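Local coordinates for protein Non-sulfated chondroitin lyase E66 (Autographa californica nucleopolyhedrovirus, PDB 3VSN) that probably cleaves chondroitin in the peritrophic matrix of the insect midgut, a lyase of the viral envelope that is essential for oral infectivity, at residues R374-N379 with T505-V510. Residues are numbered along the deposited sequence; the frame is centred on the assembly and turned at random.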
loop_
_atom_site.group_PDB
_atom_site.type_symbol
_atom_site.label_atom_id
_atom_site.label_comp_id
_atom_site.label_asym_id
_atom_site.label_seq_id
_atom_site.Cartn_x
_atom_site.Cartn_y
_atom_site.Cartn_z
ATOM N N ARG A 374 -9.737 -10.344 -11.504
ATOM C CA ARG A 374 -10.382 -10.493 -10.201
ATOM C C ARG A 374 -9.392 -10.106 -9.112
ATOM O O ARG A 374 -8.217 -10.479 -9.179
ATOM C CB ARG A 374 -10.845 -11.938 -9.978
ATOM C CG ARG A 374 -12.115 -12.339 -10.715
ATOM C CD ARG A 374 -12.720 -13.601 -10.100
ATOM N NE ARG A 374 -13.587 -14.379 -10.999
ATOM C CZ ARG A 374 -13.329 -14.674 -12.276
ATOM N NH1 ARG A 374 -12.208 -14.273 -12.861
ATOM N NH2 ARG A 374 -14.199 -15.390 -12.976
ATOM N N ILE A 375 -9.849 -9.346 -8.122
ATOM C CA ILE A 375 -9.005 -9.060 -6.967
ATOM C C ILE A 375 -9.123 -10.232 -5.992
ATOM O O ILE A 375 -10.067 -10.317 -5.204
ATOM C CB ILE A 375 -9.340 -7.707 -6.289
ATOM C CG1 ILE A 375 -9.198 -6.557 -7.298
ATOM C CG2 ILE A 375 -8.429 -7.478 -5.085
ATOM C CD1 ILE A 375 -9.684 -5.208 -6.805
ATOM N N ILE A 376 -8.168 -11.148 -6.083
ATOM C CA ILE A 376 -8.114 -12.304 -5.199
ATOM C C ILE A 376 -7.115 -11.979 -4.102
ATOM O O ILE A 376 -5.921 -11.866 -4.374
ATOM C CB ILE A 376 -7.665 -13.577 -5.951
ATOM C CG1 ILE A 376 -8.556 -13.815 -7.178
ATOM C CG2 ILE A 376 -7.650 -14.785 -5.012
ATOM C CD1 ILE A 376 -8.022 -14.854 -8.146
ATOM N N ASN A 377 -7.602 -11.802 -2.875
ATOM C CA ASN A 377 -6.713 -11.494 -1.757
ATOM C C ASN A 377 -6.208 -12.777 -1.107
ATOM O O ASN A 377 -6.793 -13.842 -1.297
ATOM C CB ASN A 377 -7.400 -10.590 -0.726
ATOM C CG ASN A 377 -6.431 -9.635 -0.042
ATOM O OD1 ASN A 377 -5.213 -9.725 -0.213
ATOM N ND2 ASN A 377 -6.976 -8.709 0.742
ATOM N N TYR A 378 -5.119 -12.667 -0.351
ATOM C CA TYR A 378 -4.509 -13.828 0.296
ATOM C C TYR A 378 -5.307 -14.292 1.511
ATOM O O TYR A 378 -6.048 -13.516 2.117
ATOM C CB TYR A 378 -3.065 -13.516 0.711
ATOM C CG TYR A 378 -2.220 -12.964 -0.415
ATOM C CD1 TYR A 378 -1.663 -13.814 -1.376
ATOM C CD2 TYR A 378 -1.984 -11.594 -0.529
ATOM C CE1 TYR A 378 -0.894 -13.313 -2.415
ATOM C CE2 TYR A 378 -1.216 -11.082 -1.565
ATOM C CZ TYR A 378 -0.679 -11.947 -2.505
ATOM O OH TYR A 378 0.079 -11.445 -3.531
ATOM N N ASN A 379 -5.160 -15.572 1.842
ATOM C CA ASN A 379 -5.600 -16.099 3.127
ATOM C C ASN A 379 -4.462 -16.914 3.755
ATOM O O ASN A 379 -3.379 -17.013 3.171
ATOM C CB ASN A 379 -6.908 -16.903 2.993
ATOM C CG ASN A 379 -6.782 -18.090 2.051
ATOM O OD1 ASN A 379 -5.957 -18.975 2.257
ATOM N ND2 ASN A 379 -7.620 -18.121 1.024
ATOM N N THR A 505 -1.973 -19.385 -18.311
ATOM C CA THR A 505 -2.747 -18.188 -18.001
ATOM C C THR A 505 -3.499 -18.326 -16.678
ATOM O O THR A 505 -4.095 -19.373 -16.393
ATOM C CB THR A 505 -3.762 -17.889 -19.130
ATOM O OG1 THR A 505 -3.074 -17.828 -20.386
ATOM C CG2 THR A 505 -4.485 -16.564 -18.895
ATOM N N PHE A 506 -3.456 -17.273 -15.867
ATOM C CA PHE A 506 -4.380 -17.148 -14.745
ATOM C C PHE A 506 -4.772 -15.695 -14.504
ATOM O O PHE A 506 -3.906 -14.813 -14.436
ATOM C CB PHE A 506 -3.822 -17.762 -13.450
ATOM C CG PHE A 506 -4.788 -17.689 -12.298
ATOM C CD1 PHE A 506 -5.948 -18.459 -12.305
ATOM C CD2 PHE A 506 -4.565 -16.824 -11.229
ATOM C CE1 PHE A 506 -6.860 -18.383 -11.264
ATOM C CE2 PHE A 506 -5.476 -16.746 -10.182
ATOM C CZ PHE A 506 -6.623 -17.529 -10.201
ATOM N N ASN A 507 -6.078 -15.458 -14.382
ATOM C CA ASN A 507 -6.608 -14.159 -13.952
ATOM C C ASN A 507 -6.032 -12.983 -14.756
ATOM O O ASN A 507 -5.593 -11.975 -14.188
ATOM C CB ASN A 507 -6.363 -13.980 -12.439
ATOM C CG ASN A 507 -7.244 -12.915 -11.817
ATOM O OD1 ASN A 507 -8.270 -12.534 -12.378
ATOM N ND2 ASN A 507 -6.848 -12.433 -10.641
ATOM N N GLY A 508 -6.017 -13.134 -16.079
ATOM C CA GLY A 508 -5.562 -12.083 -16.994
ATOM C C GLY A 508 -4.057 -11.869 -17.079
ATOM O O GLY A 508 -3.604 -10.842 -17.587
ATOM N N VAL A 509 -3.285 -12.834 -16.581
ATOM C CA VAL A 509 -1.826 -12.779 -16.629
ATOM C C VAL A 509 -1.292 -14.081 -17.226
ATOM O O VAL A 509 -1.776 -15.166 -16.898
ATOM C CB VAL A 509 -1.219 -12.527 -15.227
ATOM C CG1 VAL A 509 0.300 -12.515 -15.285
ATOM C CG2 VAL A 509 -1.722 -11.208 -14.654
ATOM N N VAL A 510 -0.300 -13.958 -18.104
ATOM C CA VAL A 510 0.276 -15.092 -18.822
ATOM C C VAL A 510 1.764 -15.193 -18.490
ATOM O O VAL A 510 2.454 -14.177 -18.453
ATOM C CB VAL A 510 0.090 -14.921 -20.348
ATOM C CG1 VAL A 510 0.603 -16.133 -21.110
ATOM C CG2 VAL A 510 -1.373 -14.668 -20.681
#
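The flat carboxamide of Asn507 meets the backbone of Arg374 in its own plane, oxygen to the N-H and nitrogen to the C=O, while the Phe506 ring carries Asn507 CB on one face, offset toward the rim, and meets Ile376 CD1 obliquely. Asn507 sits in the type I' turn of a beta hairpin, Phe506 to Val509, which joins the edge strand 504-506 to its neighbour 509-513 in a seven-stranded antiparallel sheet. From the end of this hairpin the turn reaches the loop that follows strand 367-370. Asparagine suits the position twice over: it tolerates the left-handed backbone angles that the first inner position of this turn requires (phi/psi 51/47°), and its amide can mimic a peptide group. Arg374 N donates to Asn507 OD1 at 2.8 Å, in the carbonyl plane and on a lone pair; Asn507 ND2 returns an almost straight bond of 2.8 Å to Arg374 O, which lies in the amide plane. With CG anti to the backbone N (chi1 -161°), the amide extends from the turn toward the loop, and the two bonds together fix its rotation and tell its oxygen from its nitrogen. Gly508 accommodates the second positive phi of the turn, and its carbonyl accepts a bond from Asn370, a further tie to the strand preceding the loop. Asp487 receives the backbone N-H of Asn507. Ile376 turns its CG1-CD1 arm toward the turn, long enough to reach the aromatic ring, which also packs on Leu477 of strand 472-480. At the tip of that arm, Ile376 CD1 lies 3.7 Å from Phe506 CZ and equally far from Asn507 ND2.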